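PDB 4AX2: RAP1B from Serratia marcescens, which probably protects Serratia marcescens against its own type VI-secreted amidase toxin, acting as the immunity (self-resistance) protein. Local coordinates for residues I75-G78 with D79-N83; V84-D87 with K88-R92. All coordinates share one frame; numbering follows the deposited sequence. Where two conformers were deposited one is given.

Contact 1 of 2, residues I75-G78 with D79-N83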
loop_
_atom_site.group_PDB
_atom_site.type_symbol
_atom_site.label_atom_id
_atom_site.label_comp_id
_atom_site.label_asym_id
_atom_site.label_seq_id
_atom_site.Cartn_x
_atom_site.Cartn_y
_atom_site.Cartn_z
ATOM N N ILE A 75 -11.693 2.356 18.482
ATOM C CA ILE A 75 -11.765 3.615 17.739
ATOM C C ILE A 75 -11.380 4.811 18.620
ATOM O O ILE A 75 -10.635 5.701 18.184
ATOM C CB ILE A 75 -13.165 3.837 17.111
ATOM C CG1 ILE A 75 -13.134 4.991 16.098
ATOM C CG2 ILE A 75 -14.207 4.135 18.184
ATOM C CD1 ILE A 75 -12.004 4.919 15.100
ATOM N N GLU A 76 -11.857 4.793 19.864
ATOM C CA GLU A 76 -11.753 5.956 20.748
ATOM C C GLU A 76 -10.291 6.307 21.006
ATOM O O GLU A 76 -9.932 7.489 20.992
ATOM C CB GLU A 76 -12.482 5.700 22.074
ATOM C CG GLU A 76 -12.634 6.931 22.967
ATOM C CD GLU A 76 -11.392 7.244 23.789
ATOM O OE1 GLU A 76 -10.946 6.371 24.565
ATOM O OE2 GLU A 76 -10.864 8.373 23.661
ATOM N N SER A 77 -9.454 5.291 21.230
ATOM C CA SER A 77 -8.011 5.502 21.386
ATOM C C SER A 77 -7.242 5.296 20.076
ATOM O O SER A 77 -6.234 5.964 19.846
ATOM C CB SER A 77 -7.431 4.570 22.461
ATOM O OG SER A 77 -6.914 3.370 21.890
ATOM N N GLY A 78 -7.717 4.376 19.233
ATOM C CA GLY A 78 -6.962 3.932 18.051
ATOM C C GLY A 78 -6.774 4.985 16.980
ATOM O O GLY A 78 -5.725 5.032 16.327
ATOM N N ASP A 79 -7.783 5.849 16.814
ATOM C CA ASP A 79 -7.724 6.904 15.813
ATOM C C ASP A 79 -6.454 7.724 15.978
ATOM O O ASP A 79 -5.650 7.798 15.061
ATOM C CB ASP A 79 -8.933 7.836 15.938
ATOM C CG ASP A 79 -8.808 9.078 15.060
ATOM O OD1 ASP A 79 -8.123 9.004 14.008
ATOM O OD2 ASP A 79 -9.401 10.117 15.429
ATOM N N GLU A 80 -6.288 8.343 17.145
ATOM C CA GLU A 80 -5.133 9.215 17.360
ATOM C C GLU A 80 -3.838 8.437 17.499
ATOM O O GLU A 80 -2.800 8.940 17.118
ATOM C CB GLU A 80 -5.337 10.177 18.528
ATOM C CG GLU A 80 -6.517 11.110 18.347
ATOM C CD GLU A 80 -6.479 11.949 17.070
ATOM O OE1 GLU A 80 -5.399 12.101 16.457
ATOM O OE2 GLU A 80 -7.562 12.480 16.692
ATOM N N LYS A 81 -3.880 7.222 18.032
ATOM C CA LYS A 81 -2.663 6.417 18.106
ATOM C C LYS A 81 -2.133 6.143 16.686
ATOM O O LYS A 81 -0.943 6.356 16.416
ATOM C CB LYS A 81 -2.891 5.121 18.894
ATOM C CG LYS A 81 -2.889 5.331 20.405
ATOM C CD LYS A 81 -2.818 4.027 21.188
ATOM C CE LYS A 81 -2.614 4.256 22.685
ATOM N NZ LYS A 81 -1.201 4.603 23.048
ATOM N N ILE A 82 -3.013 5.707 15.782
ATOM C CA ILE A 82 -2.650 5.535 14.356
ATOM C C ILE A 82 -2.182 6.844 13.729
ATOM O O ILE A 82 -1.196 6.884 13.026
ATOM C CB ILE A 82 -3.833 4.969 13.543
ATOM C CG1 ILE A 82 -4.048 3.491 13.884
ATOM C CG2 ILE A 82 -3.615 5.125 12.029
ATOM C CD1 ILE A 82 -2.896 2.592 13.429
ATOM N N ASN A 83 -2.895 7.935 14.014
ATOM C CA ASN A 83 -2.585 9.201 13.377
ATOM C C ASN A 83 -1.265 9.773 13.850
ATOM O O ASN A 83 -0.512 10.281 13.052
ATOM C CB ASN A 83 -3.735 10.196 13.523
ATOM C CG ASN A 83 -4.887 9.869 12.599
ATOM O OD1 ASN A 83 -4.922 8.801 11.985
ATOM N ND2 ASN A 83 -5.844 10.788 12.498
HETATM O O HOH W 1 -8.115 8.498 19.415
#
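Asp-79 N donates to Ile-75 O at 3.2 Å, the first of three i to i+4 bonds between 75-78 and 79-83 in the opening turns of helix 75-89. Lys-81 N reaches Ser-77 O with an N-H...O angle of 159°. The bond from Ile-82 N to Gly-78 O is shorter, 2.8 Å, and nearly straight at 171°. In the corresponding place between Glu-76 and Glu-80 a water has entered: it donates to Glu-76 O at 2.6 Å and accepts from Glu-80 N at 2.9 Å, so the two backbone groups are satisfied although they do not meet directly on this solvent-facing side.

The side chains add mostly contacts with the carbonyls one turn back. Lys-81, with CG anti to its own carbonyl carbon (chi1 -79°), lays CG 3.4 Å from Ser-77 O before the chain bends at its last torsion and carries the ammonium group off. Ile-82 brings CG1 to 3.3 Å from Gly-78 O. Between Ile-75 and Asp-79 the touch is lighter, CD1 to CB at 4.3 Å.

Ile-82, buried, seats this turn in the helical bundle, meeting Val-37, Leu-40 and Ala-41 of helix 33-49 and Leu-120 and Leu-123 of helix 118-126. Arg-44 of helix 33-49 hydrogen-bonds Asn-83 OD1, and Leu-127 packs on Ser-77 and Lys-81.

Contact 2 of 2, residues V84-D87 with K88-R92. With EDO (1,2-ethanediol), chain G.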
loop_
_atom_site.group_PDB
_atom_site.type_symbol
_atom_site.label_atom_id
_atom_site.label_comp_id
_atom_site.label_asym_id
_atom_site.label_seq_id
_atom_site.Cartn_x
_atom_site.Cartn_y
_atom_site.Cartn_z
ATOM N N VAL A 84 -0.978 9.674 15.146
ATOM C CA VAL A 84 0.343 10.071 15.644
ATOM C C VAL A 84 1.469 9.262 14.929
ATOM O O VAL A 84 2.472 9.833 14.499
ATOM C CB VAL A 84 0.445 9.931 17.171
ATOM C CG1 VAL A 84 1.890 10.060 17.622
ATOM C CG2 VAL A 84 -0.419 10.991 17.889
ATOM N N LEU A 85 1.285 7.956 14.801
ATOM C CA LEU A 85 2.283 7.123 14.098
ATOM C C LEU A 85 2.443 7.538 12.630
ATOM O O LEU A 85 3.569 7.720 12.158
ATOM C CB LEU A 85 1.955 5.640 14.248
ATOM C CG LEU A 85 3.020 4.694 13.679
ATOM C CD1 LEU A 85 4.367 4.924 14.360
ATOM C CD2 LEU A 85 2.524 3.263 13.821
ATOM N N ILE A 86 1.332 7.779 11.928
ATOM C CA ILE A 86 1.395 8.280 10.548
ATOM C C ILE A 86 2.236 9.550 10.509
ATOM O O ILE A 86 3.100 9.719 9.646
ATOM C CB ILE A 86 -0.012 8.567 9.962
ATOM C CG1 ILE A 86 -0.787 7.257 9.737
ATOM C CG2 ILE A 86 0.097 9.387 8.672
ATOM C CD1 ILE A 86 -2.281 7.429 9.471
ATOM N N ASP A 87 1.990 10.449 11.477
ATOM C CA ASP A 87 2.681 11.721 11.520
ATOM C C ASP A 87 4.191 11.561 11.691
ATOM O O ASP A 87 4.942 12.406 11.240
ATOM C CB ASP A 87 2.099 12.630 12.620
ATOM C CG ASP A 87 0.721 13.155 12.272
ATOM O OD1 ASP A 87 0.349 13.078 11.078
ATOM O OD2 ASP A 87 0.010 13.656 13.190
ATOM N N LYS A 88 4.622 10.470 12.312
ATOM C CA LYS A 88 6.055 10.197 12.491
ATOM C C LYS A 88 6.734 9.683 11.203
ATOM O O LYS A 88 7.973 9.687 11.119
ATOM C CB LYS A 88 6.269 9.258 13.685
ATOM C CG LYS A 88 5.858 9.912 15.008
ATOM C CD LYS A 88 6.080 8.999 16.212
ATOM C CE LYS A 88 5.519 9.597 17.499
ATOM N NZ LYS A 88 5.470 8.588 18.596
ATOM N N TYR A 89 5.933 9.297 10.197
ATOM C CA TYR A 89 6.454 8.766 8.916
ATOM C C TYR A 89 6.237 9.662 7.691
ATOM O O TYR A 89 7.127 9.795 6.841
ATOM C CB TYR A 89 5.856 7.377 8.658
ATOM C CG TYR A 89 6.531 6.325 9.492
ATOM C CD1 TYR A 89 6.205 6.159 10.824
ATOM C CD2 TYR A 89 7.523 5.515 8.953
ATOM C CE1 TYR A 89 6.856 5.218 11.614
ATOM C CE2 TYR A 89 8.172 4.559 9.730
ATOM C CZ TYR A 89 7.840 4.421 11.064
ATOM O OH TYR A 89 8.461 3.485 11.863
ATOM N N LYS A 90 5.069 10.298 7.609
ATOM C CA LYS A 90 4.573 10.833 6.337
ATOM C C LYS A 90 5.348 12.001 5.738
ATOM O O LYS A 90 5.319 12.178 4.511
ATOM C CB LYS A 90 3.103 11.239 6.478
ATOM C CG LYS A 90 2.875 12.422 7.409
ATOM C CD LYS A 90 1.398 12.824 7.375
ATOM C CE LYS A 90 1.149 14.111 8.163
ATOM N NZ LYS A 90 -0.294 14.484 8.278
ATOM N N SER A 91 6.027 12.776 6.590
ATOM C CA SER A 91 6.643 14.062 6.226
ATOM C C SER A 91 8.138 13.966 6.186
ATOM O O SER A 91 8.817 14.972 5.970
ATOM C CB SER A 91 6.297 15.152 7.253
ATOM O OG SER A 91 4.915 15.259 7.435
ATOM N N ARG A 92 8.667 12.761 6.371
ATOM C CA ARG A 92 10.101 12.601 6.383
ATOM C C ARG A 92 10.694 13.091 5.079
ATOM O O ARG A 92 10.094 12.980 3.997
ATOM C CB ARG A 92 10.521 11.163 6.674
ATOM C CG ARG A 92 10.112 10.649 8.048
ATOM C CD ARG A 92 10.588 11.505 9.219
ATOM N NE ARG A 92 12.044 11.487 9.369
ATOM C CZ ARG A 92 12.740 10.547 10.015
ATOM N NH1 ARG A 92 12.128 9.507 10.585
ATOM N NH2 ARG A 92 14.065 10.644 10.087
HETATM C C1 EDO G . 10.987 2.580 9.951
HETATM O O1 EDO G . 10.562 2.690 11.296
HETATM C C2 EDO G . 10.802 1.163 9.508
HETATM O O2 EDO G . 11.610 0.939 8.367
HETATM O O HOH W 2 6.992 12.410 9.344
HETATM O O HOH W 3 4.050 14.893 9.978
#
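Tyr-89 N and Lys-90 N both bond to Ile-86 O, marking the change of backbone pattern where helix 75-89 runs out. Tyr-89 N lies 2.9 Å from Ile-86 O, above the carbonyl plane, an i to i+3 bond, whereas Lys-90 N lies nearly along the C=O axis. Lys-88 N likewise turns to Leu-85 O, keeping only a weak bond to Val-84 O. Two waters then bridge Asp-87 O to Ser-91 past the helix end, one accepting from Ser-91 N and the other bonded to Ser-91 OG.

The charged pair is Asp-87 with Lys-90, OD1 to NZ 3.2 Å, a salt bridge whose hydrogen bond is weak. Lys-90 CG sits between its backbone N and carbonyl carbon (chi1 67°), and the extended chain runs alongside Asp-87; NZ has its stronger partner in Gln-48 OE1.

In the side-chain packing, Leu-85 CD1 meets Tyr-89 CE1 at 3.7 Å as the two side chains run alongside each other. Tyr-89 CD1, at the ring edge, lies 3.3 Å from Leu-85 O, which is in the ring plane. Val-84 CG1 rests against CE of the extended Lys-88 chain.

Leu-85 and Ile-86 turn inward onto Leu-114 of helix 107-116, Leu-85 also reaching helix 118-126 and Ile-86 helix 33-49. Beyond the helix, Arg-92 NE bonds Ala-19 O of the second subunit.

Coming from the N terminus, the chain passes through helices 33-49 and 55-67 before contact 1 begins helix 75-89. Contact 2 follows directly at Val-84, with its centre about 14 Å from that of contact 1, and takes the helix to its C-terminal end and the turn beyond. The two are in series: neither encloses nor crosses the other, and neither closes a loop, since each joins successive turns of one continuous piece of chain. Both lean on helices 33-49 and 118-126, while contact 2 adds helix 107-116 and, through Lys-88 and Arg-92, the second subunit. Helix 75-89 thereby links earlier and later helices of the immunity-protein fold.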